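Long-range contacts in fibronectin type-III domain-containing protein (Caldanaerobacter subterraneus subsp. tengcongensis, PDB 7JGU), which is of unknown function but contributes one extremely heat-stable fibronectin type III-like beta-sandwich domain to a longer bacterial protein: residues F10-I15 against Y67-I72; P4-G9 against N81-S86; S27-A32 against L71-E76. All coordinates share one frame; numbering follows the deposited sequence.

Interaction 1: residues F10-I15 against Y67-I72; sequences FWVESI and YTFALI. Unlike the reference sequence in segment 67-72: Ile72 (reference Arg).
Phe10, just before the first strand of the fibronectin type III beta-sandwich, and Val12 within it look across the core at Phe69 and Leu71 on strand 66-75 of the other sheet. No hydrogen bond joins the two segments; the fit is one of shape. The Phe10 ring is the large bump. With CG anti to its backbone N (chi1 -179°), it drops straight toward the opposite strand, and its CE2-CZ corner enters the hollow between the CB atoms of Phe69 and Leu71. Leu71 fills one face: its CB lies 3.9 Å from the centre of the Phe10 ring in a CH-pi contact, displaced toward the CE2 rim. Leu71 CD2 rides over the same face nearer the root of the ring, 3.9 Å from Phe10 CG. Near the ring plane, the carbonyl oxygen of Phe69 meets the edge, 3.6 Å from Phe10 CE2, while Phe10 CZ touches Phe69 CB at 3.9 Å. An alanine at Phe10 would probably leave the hollow between Phe69 and Leu71 poorly filled and so loosen the join between the two sheets. Ala85 and Leu24 also border this part of the core. Beside the Phe10 ring, Val12 makes a smaller, forked bump whose side chain crosses that of Phe69 at about a right angle, its CG2 3.9 Å from Phe69 CD2 and its CG1 4.1 Å from Phe69 CE2.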
loop_
_atom_site.group_PDB
_atom_site.type_symbol
_atom_site.label_atom_id
_atom_site.label_comp_id
_atom_site.label_asym_id
_atom_site.label_seq_id
_atom_site.Cartn_x
_atom_site.Cartn_y
_atom_site.Cartn_z
ATOM N N PHE A 10 -5.520 -3.462 -5.495
ATOM C CA PHE A 10 -4.927 -2.732 -4.372
ATOM C C PHE A 10 -6.028 -1.900 -3.741
ATOM O O PHE A 10 -6.554 -0.977 -4.372
ATOM C CB PHE A 10 -3.796 -1.841 -4.865
ATOM C CG PHE A 10 -3.093 -1.056 -3.791
ATOM C CD1 PHE A 10 -3.014 -1.521 -2.502
ATOM C CD2 PHE A 10 -2.487 0.140 -4.104
ATOM C CE1 PHE A 10 -2.341 -0.767 -1.533
ATOM C CE2 PHE A 10 -1.834 0.874 -3.157
ATOM C CZ PHE A 10 -1.743 0.405 -1.888
ATOM N N TRP A 11 -6.401 -2.251 -2.524
ATOM C CA TRP A 11 -7.499 -1.628 -1.807
ATOM C C TRP A 11 -7.022 -1.160 -0.447
ATOM O O TRP A 11 -6.206 -1.810 0.201
ATOM C CB TRP A 11 -8.623 -2.638 -1.608
ATOM C CG TRP A 11 -9.139 -3.200 -2.906
ATOM C CD1 TRP A 11 -9.246 -2.546 -4.104
ATOM C CD2 TRP A 11 -9.595 -4.533 -3.145
ATOM N NE1 TRP A 11 -9.742 -3.383 -5.060
ATOM C CE2 TRP A 11 -9.956 -4.620 -4.506
ATOM C CE3 TRP A 11 -9.714 -5.673 -2.344
ATOM C CZ2 TRP A 11 -10.452 -5.789 -5.075
ATOM C CZ3 TRP A 11 -10.196 -6.838 -2.912
ATOM C CH2 TRP A 11 -10.564 -6.889 -4.265
ATOM N N VAL A 12 -7.579 -0.041 -0.010
ATOM C CA VAL A 12 -7.289 0.536 1.288
ATOM C C VAL A 12 -8.597 0.475 2.053
ATOM O O VAL A 12 -9.590 1.072 1.628
ATOM C CB VAL A 12 -6.782 1.975 1.146
ATOM C CG1 VAL A 12 -6.524 2.603 2.506
ATOM C CG2 VAL A 12 -5.522 2.022 0.300
ATOM N N GLU A 13 -8.609 -0.270 3.151
ATOM C CA GLU A 13 -9.830 -0.649 3.835
ATOM C C GLU A 13 -9.824 -0.123 5.260
ATOM O O GLU A 13 -8.784 -0.048 5.919
ATOM C CB GLU A 13 -9.996 -2.178 3.849
ATOM C CG GLU A 13 -10.240 -2.784 2.468
ATOM C CD GLU A 13 -10.000 -4.279 2.438
ATOM O OE1 GLU A 13 -9.904 -4.880 3.528
ATOM O OE2 GLU A 13 -9.902 -4.850 1.330
ATOM N N SER A 14 -11.010 0.248 5.716
ATOM C CA SER A 14 -11.190 0.688 7.082
ATOM C C SER A 14 -11.165 -0.515 8.014
ATOM O O SER A 14 -11.427 -1.656 7.606
ATOM C CB SER A 14 -12.533 1.402 7.225
ATOM O OG SER A 14 -13.601 0.485 7.070
ATOM N N ILE A 15 -10.820 -0.252 9.261
ATOM C CA ILE A 15 -10.876 -1.238 10.336
ATOM C C ILE A 15 -12.001 -0.790 11.249
ATOM O O ILE A 15 -12.048 0.390 11.624
ATOM C CB ILE A 15 -9.532 -1.292 11.084
ATOM C CG1 ILE A 15 -8.461 -1.886 10.159
ATOM C CG2 ILE A 15 -9.618 -2.107 12.334
ATOM C CD1 ILE A 15 -7.154 -1.161 10.203
ATOM N N TYR A 67 -6.040 9.320 2.894
ATOM C CA TYR A 67 -4.694 8.833 2.672
ATOM C C TYR A 67 -4.631 8.133 1.331
ATOM O O TYR A 67 -5.500 7.328 0.995
ATOM C CB TYR A 67 -4.278 7.862 3.776
ATOM C CG TYR A 67 -3.981 8.553 5.078
ATOM C CD1 TYR A 67 -2.764 9.177 5.294
ATOM C CD2 TYR A 67 -4.919 8.598 6.088
ATOM C CE1 TYR A 67 -2.485 9.812 6.484
ATOM C CE2 TYR A 67 -4.646 9.235 7.275
ATOM C CZ TYR A 67 -3.437 9.841 7.467
ATOM O OH TYR A 67 -3.178 10.478 8.659
ATOM N N THR A 68 -3.571 8.406 0.601
ATOM C CA THR A 68 -3.283 7.743 -0.657
ATOM C C THR A 68 -1.953 7.038 -0.516
ATOM O O THR A 68 -0.987 7.621 -0.003
ATOM C CB THR A 68 -3.254 8.741 -1.811
ATOM O OG1 THR A 68 -4.522 9.411 -1.892
ATOM C CG2 THR A 68 -2.985 8.034 -3.125
ATOM N N PHE A 69 -1.904 5.803 -1.002
ATOM C CA PHE A 69 -0.716 4.971 -0.929
ATOM C C PHE A 69 -0.316 4.504 -2.314
ATOM O O PHE A 69 -1.151 4.358 -3.189
ATOM C CB PHE A 69 -0.952 3.754 -0.032
ATOM C CG PHE A 69 -1.324 4.113 1.376
ATOM C CD1 PHE A 69 -0.341 4.380 2.306
ATOM C CD2 PHE A 69 -2.651 4.241 1.758
ATOM C CE1 PHE A 69 -0.673 4.743 3.600
ATOM C CE2 PHE A 69 -2.980 4.603 3.052
ATOM C CZ PHE A 69 -1.995 4.840 3.965
ATOM N N ALA A 70 0.972 4.253 -2.477
ATOM C CA ALA A 70 1.544 3.696 -3.694
ATOM C C ALA A 70 2.200 2.369 -3.354
ATOM O O ALA A 70 2.800 2.215 -2.296
ATOM C CB ALA A 70 2.550 4.637 -4.333
ATOM N N LEU A 71 2.067 1.409 -4.251
ATOM C CA LEU A 71 2.527 0.045 -4.053
ATOM C C LEU A 71 3.312 -0.394 -5.270
ATOM O O LEU A 71 2.930 -0.090 -6.398
ATOM C CB LEU A 71 1.310 -0.855 -3.909
ATOM C CG LEU A 71 1.525 -2.344 -3.777
ATOM C CD1 LEU A 71 2.101 -2.718 -2.427
ATOM C CD2 LEU A 71 0.191 -3.059 -3.991
ATOM N N ILE A 72 4.423 -1.086 -5.018
ATOM C CA ILE A 72 5.177 -1.780 -6.056
ATOM C C ILE A 72 5.426 -3.214 -5.624
ATOM O O ILE A 72 5.476 -3.531 -4.430
ATOM C CB ILE A 72 6.523 -1.122 -6.390
ATOM C CG1 ILE A 72 7.245 -0.657 -5.121
ATOM C CG2 ILE A 72 6.296 0.032 -7.302
ATOM C CD1 ILE A 72 8.743 -0.415 -5.312
#

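Interaction 2: residues P4-G9 against N81-S86; sequences PDEPVG and NFVTAS
Glu6 reaches strand 78-88 with an almost fully stretched side chain: CG is anti to the backbone N (chi1 -172°), and CD continues the same extended line. This lays CG and the carboxylate along the CG1 methyl of Val83. Val83 itself adopts the less comfortable valine rotamer, chi1 -57°, in which CG1 is anti to the carbonyl carbon and CG2 is wedged between the backbone N and that carbon. As modelled, Glu6 OE2 is 2.6 Å from Val83 CG1 and Glu6 CG only 2.9 Å from the same methyl, too tight for ordinary packing. Val83 was built in two conformers, and so short an approach suggests that this one is not occupied together with the glutamate as placed.

In the fibronectin type III fold these residues belong to the leader that precedes the first strand and to the last strand, an outer member of its four-stranded sheet. The leader passes along Val83 without a hydrogen bond between the two segments. The carbonyl oxygen of Pro7 faces both valine methyls, 3.5 Å from Val83 CG1 and 3.8 Å from Val83 CG2, while Pro7 CB reaches Val83 CG2 only loosely at 4.5 Å. Further inward, Pro7 rests on Leu71, and Val83 also touches Phe10.

At the outer end of the contact, Asn81 bends its amide back beside its own backbone N. Its plane is 27° from that of the Glu6 carboxylate, yet what the acid meets is carbon: Glu6 OE1 lies 3.5 Å from Asn81 CB.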
loop_
_atom_site.group_PDB
_atom_site.type_symbol
_atom_site.label_atom_id
_atom_site.label_comp_id
_atom_site.label_asym_id
_atom_site.label_seq_id
_atom_site.Cartn_x
_atom_site.Cartn_y
_atom_site.Cartn_z
ATOM N N PRO A 4 8.501 -8.141 -11.690
ATOM C CA PRO A 4 7.153 -8.630 -11.416
ATOM C C PRO A 4 6.115 -7.850 -12.187
ATOM O O PRO A 4 6.331 -6.717 -12.635
ATOM C CB PRO A 4 6.975 -8.396 -9.913
ATOM C CG PRO A 4 8.364 -8.155 -9.384
ATOM C CD PRO A 4 9.106 -7.519 -10.501
ATOM N N ASP A 5 4.953 -8.473 -12.297
ATOM C CA ASP A 5 3.775 -7.770 -12.754
ATOM C C ASP A 5 3.438 -6.643 -11.779
ATOM O O ASP A 5 3.833 -6.645 -10.615
ATOM C CB ASP A 5 2.585 -8.726 -12.785
ATOM C CG ASP A 5 2.593 -9.684 -13.975
ATOM O OD1 ASP A 5 3.483 -9.610 -14.839
ATOM O OD2 ASP A 5 1.682 -10.534 -14.046
ATOM N N GLU A 6 2.692 -5.679 -12.259
ATOM C CA GLU A 6 2.113 -4.679 -11.361
ATOM C C GLU A 6 1.019 -5.323 -10.516
ATOM O O GLU A 6 0.200 -6.080 -11.048
ATOM C CB GLU A 6 1.542 -3.584 -12.255
ATOM C CG GLU A 6 1.058 -2.368 -11.572
ATOM C CD GLU A 6 0.470 -1.354 -12.553
ATOM O OE1 GLU A 6 1.154 -1.006 -13.540
ATOM O OE2 GLU A 6 -0.673 -0.908 -12.343
ATOM N N PRO A 7 0.973 -5.077 -9.196
ATOM C CA PRO A 7 -0.147 -5.589 -8.403
ATOM C C PRO A 7 -1.456 -5.000 -8.878
ATOM O O PRO A 7 -1.511 -3.867 -9.353
ATOM C CB PRO A 7 0.181 -5.139 -6.973
ATOM C CG PRO A 7 1.648 -4.931 -6.972
ATOM C CD PRO A 7 1.961 -4.383 -8.341
ATOM N N VAL A 8 -2.503 -5.788 -8.692
ATOM C CA VAL A 8 -3.868 -5.368 -8.962
ATOM C C VAL A 8 -4.681 -5.611 -7.702
ATOM O O VAL A 8 -4.203 -6.198 -6.732
ATOM C CB VAL A 8 -4.478 -6.059 -10.199
ATOM C CG1 VAL A 8 -3.688 -5.670 -11.451
ATOM C CG2 VAL A 8 -4.497 -7.566 -10.036
ATOM N N GLY A 9 -5.921 -5.142 -7.720
ATOM C CA GLY A 9 -6.757 -5.280 -6.547
ATOM C C GLY A 9 -6.202 -4.589 -5.321
ATOM O O GLY A 9 -6.386 -5.087 -4.206
ATOM N N ASN A 81 5.823 -1.377 -12.102
ATOM C CA ASN A 81 5.315 -0.014 -12.001
ATOM C C ASN A 81 4.520 0.176 -10.702
ATOM O O ASN A 81 4.103 -0.787 -10.050
ATOM C CB ASN A 81 4.417 0.323 -13.195
ATOM C CG ASN A 81 5.210 0.635 -14.453
ATOM O OD1 ASN A 81 6.442 0.547 -14.471
ATOM N ND2 ASN A 81 4.505 0.995 -15.518
ATOM N N PHE A 82 4.307 1.436 -10.335
ATOM C CA PHE A 82 3.539 1.788 -9.155
ATOM C C PHE A 82 2.039 1.761 -9.423
ATOM O O PHE A 82 1.576 2.148 -10.502
ATOM C CB PHE A 82 3.861 3.224 -8.739
ATOM C CG PHE A 82 5.190 3.399 -8.084
ATOM C CD1 PHE A 82 5.349 3.158 -6.734
ATOM C CD2 PHE A 82 6.276 3.837 -8.812
ATOM C CE1 PHE A 82 6.586 3.326 -6.127
ATOM C CE2 PHE A 82 7.496 4.014 -8.211
ATOM C CZ PHE A 82 7.647 3.766 -6.861
ATOM N N VAL A 83 1.282 1.366 -8.402
ATOM C CA VAL A 83 -0.174 1.471 -8.402
ATOM C C VAL A 83 -0.581 2.178 -7.123
ATOM O O VAL A 83 0.083 2.050 -6.098
ATOM C CB VAL A 83 -0.876 0.108 -8.520
ATOM C CG1 VAL A 83 -0.411 -0.569 -9.762
ATOM C CG2 VAL A 83 -0.602 -0.761 -7.316
ATOM N N THR A 84 -1.660 2.948 -7.188
ATOM C CA THR A 84 -2.112 3.707 -6.026
ATOM C C THR A 84 -3.537 3.353 -5.633
ATOM O O THR A 84 -4.320 2.847 -6.432
ATOM C CB THR A 84 -1.986 5.228 -6.224
ATOM O OG1 THR A 84 -2.817 5.636 -7.318
ATOM C CG2 THR A 84 -0.542 5.639 -6.470
ATOM N N ALA A 85 -3.861 3.666 -4.384
ATOM C CA ALA A 85 -5.200 3.470 -3.855
ATOM C C ALA A 85 -5.363 4.408 -2.672
ATOM O O ALA A 85 -4.384 4.813 -2.050
ATOM C CB ALA A 85 -5.432 2.028 -3.414
ATOM N N SER A 86 -6.616 4.722 -2.347
ATOM C CA SER A 86 -6.904 5.707 -1.323
ATOM C C SER A 86 -8.050 5.242 -0.443
ATOM O O SER A 86 -8.899 4.466 -0.864
ATOM C CB SER A 86 -7.358 7.044 -1.941
ATOM O OG SER A 86 -6.353 7.623 -2.736
#

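Interaction 3: residues S27-A32 against L71-E76; sequences SETKGA and LIAVNE. Unlike the reference sequence in segment 71-76: Ile72 (reference Arg).
Asn75 holds CG in the crowded position between its backbone N and carbonyl carbon (chi1 69°), which raises the amide from strand 66-75 toward the loop opposite. Thr29 sets CG2 anti to its backbone N, with OG1 beside that N, so the methyl faces the strand while the hydroxyl turns back to donate to Ser27 O at 3.0 Å.

The amide makes the one hydrogen bond between the segments: Asn75 ND2 gives to Gly31 O over 3.1 Å, moderately bent at 148°. The donor stands above the carbonyl plane, although the oxygen lies close to the amide plane of Asn75. Both ends of this amide are engaged, since ND2 also gives to Thr2 O and OD1 receives its strongest bond from Leu77 N, which fixes the flip of the group.

These segments are the loop joining the second and third strands of the fibronectin type III sandwich and the end of strand 66-75 as it approaches its turn, the BC and FG regions that neighbour each other at one pole of this fold. The loop includes a type II beta turn from Thr29 to Ala32, closed by Ala32 N to Thr29 O at 3.1 Å. Gly31 takes its third position with positive phi (83°), a conformation glycine adopts easily, and a side chain there would also lie close to the Asn75 amide.

Beneath the turn, the small Ala73 methyl sits in the notch between two others: Ala73 CB is 3.8 Å from Ala32 CB and 3.9 Å from Thr29 CG2.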
loop_
_atom_site.group_PDB
_atom_site.type_symbol
_atom_site.label_atom_id
_atom_site.label_comp_id
_atom_site.label_asym_id
_atom_site.label_seq_id
_atom_site.Cartn_x
_atom_site.Cartn_y
_atom_site.Cartn_z
ATOM N N SER A 27 -3.447 -8.109 -4.546
ATOM C CA SER A 27 -3.448 -9.473 -5.046
ATOM C C SER A 27 -2.037 -10.058 -5.070
ATOM O O SER A 27 -1.042 -9.350 -5.159
ATOM C CB SER A 27 -4.015 -9.507 -6.457
ATOM O OG SER A 27 -3.136 -8.838 -7.344
ATOM N N GLU A 28 -1.975 -11.384 -5.028
ATOM C CA GLU A 28 -0.724 -12.075 -5.286
ATOM C C GLU A 28 -0.273 -11.699 -6.689
ATOM O O GLU A 28 -1.081 -11.607 -7.604
ATOM C CB GLU A 28 -0.956 -13.575 -5.187
ATOM C CG GLU A 28 0.322 -14.369 -5.183
ATOM C CD GLU A 28 0.117 -15.831 -4.832
ATOM O OE1 GLU A 28 1.111 -16.570 -4.854
ATOM O OE2 GLU A 28 -1.030 -16.236 -4.532
ATOM N N THR A 29 1.021 -11.474 -6.855
ATOM C CA THR A 29 1.575 -10.866 -8.051
ATOM C C THR A 29 2.667 -11.748 -8.639
ATOM O O THR A 29 3.614 -12.114 -7.945
ATOM C CB THR A 29 2.118 -9.487 -7.689
ATOM O OG1 THR A 29 1.069 -8.681 -7.130
ATOM C CG2 THR A 29 2.691 -8.786 -8.877
ATOM N N LYS A 30 2.548 -12.060 -9.927
ATOM C CA LYS A 30 3.540 -12.891 -10.592
ATOM C C LYS A 30 4.919 -12.275 -10.461
ATOM O O LYS A 30 5.118 -11.091 -10.753
ATOM C CB LYS A 30 3.175 -13.031 -12.066
ATOM C CG LYS A 30 4.120 -13.900 -12.845
ATOM C CD LYS A 30 5.170 -13.047 -13.550
ATOM C CE LYS A 30 5.866 -13.819 -14.653
ATOM N NZ LYS A 30 6.949 -13.001 -15.254
ATOM N N GLY A 31 5.885 -13.098 -10.041
ATOM C CA GLY A 31 7.265 -12.689 -9.975
ATOM C C GLY A 31 7.647 -11.930 -8.725
ATOM O O GLY A 31 8.836 -11.667 -8.519
ATOM N N ALA A 32 6.694 -11.547 -7.885
ATOM C CA ALA A 32 7.014 -10.716 -6.738
ATOM C C ALA A 32 7.695 -11.528 -5.657
ATOM O O ALA A 32 7.205 -12.593 -5.265
ATOM C CB ALA A 32 5.744 -10.088 -6.161
ATOM N N LEU A 71 2.067 1.409 -4.251
ATOM C CA LEU A 71 2.527 0.045 -4.053
ATOM C C LEU A 71 3.312 -0.394 -5.270
ATOM O O LEU A 71 2.930 -0.090 -6.398
ATOM C CB LEU A 71 1.310 -0.855 -3.909
ATOM C CG LEU A 71 1.525 -2.344 -3.777
ATOM C CD1 LEU A 71 2.101 -2.718 -2.427
ATOM C CD2 LEU A 71 0.191 -3.059 -3.991
ATOM N N ILE A 72 4.423 -1.086 -5.018
ATOM C CA ILE A 72 5.177 -1.780 -6.056
ATOM C C ILE A 72 5.426 -3.214 -5.624
ATOM O O ILE A 72 5.476 -3.531 -4.430
ATOM C CB ILE A 72 6.523 -1.122 -6.390
ATOM C CG1 ILE A 72 7.245 -0.657 -5.121
ATOM C CG2 ILE A 72 6.296 0.032 -7.302
ATOM C CD1 ILE A 72 8.743 -0.415 -5.312
ATOM N N ALA A 73 5.636 -4.076 -6.619
ATOM C CA ALA A 73 6.150 -5.418 -6.400
ATOM C C ALA A 73 7.606 -5.418 -6.847
ATOM O O ALA A 73 7.964 -4.738 -7.804
ATOM C CB ALA A 73 5.371 -6.427 -7.226
ATOM N N VAL A 74 8.434 -6.214 -6.174
ATOM C CA VAL A 74 9.877 -6.180 -6.394
ATOM C C VAL A 74 10.425 -7.598 -6.454
ATOM O O VAL A 74 9.989 -8.485 -5.712
ATOM C CB VAL A 74 10.565 -5.408 -5.255
ATOM C CG1 VAL A 74 12.030 -5.196 -5.572
ATOM C CG2 VAL A 74 9.879 -4.076 -4.998
ATOM N N ASN A 75 11.378 -7.820 -7.352
ATOM C CA ASN A 75 12.195 -9.028 -7.324
ATOM C C ASN A 75 13.629 -8.624 -7.637
ATOM O O ASN A 75 13.950 -7.432 -7.734
ATOM C CB ASN A 75 11.624 -10.140 -8.212
ATOM C CG ASN A 75 11.712 -9.837 -9.682
ATOM O OD1 ASN A 75 12.496 -9.010 -10.124
ATOM N ND2 ASN A 75 10.898 -10.526 -10.461
ATOM N N GLU A 76 14.487 -9.638 -7.808
ATOM C CA GLU A 76 15.915 -9.388 -7.984
ATOM C C GLU A 76 16.197 -8.577 -9.239
ATOM O O GLU A 76 17.241 -7.916 -9.329
ATOM C CB GLU A 76 16.681 -10.715 -8.060
ATOM C CG GLU A 76 16.517 -11.589 -6.837
ATOM C CD GLU A 76 15.412 -12.615 -6.996
ATOM O OE1 GLU A 76 14.463 -12.367 -7.786
ATOM O OE2 GLU A 76 15.495 -13.674 -6.332
#

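How the interactions relate
Interaction 1 is the core contact, joining the two sheets through largely buried aromatic and aliphatic groups. Interaction 2 lies at the surface, where an exposed acid meets a valine built in two conformers and, of the touching residues, just the proline is buried; interaction 3 is intermediate, mixing methyl packing with an amide bond near one pole. Strand 66-75 serves interactions 1 and 3, whose segments share Leu71 and Ile72 although their centres are about 16 Å apart. Its neighbour, strand 78-88, carries interaction 2, and Leu71 N lies 2.8 Å from Val83 O, a probable hydrogen bond within the sheet. The leader of interaction 2 also meets the loop of interaction 3, with Val8 O bonded to Ser27 OG.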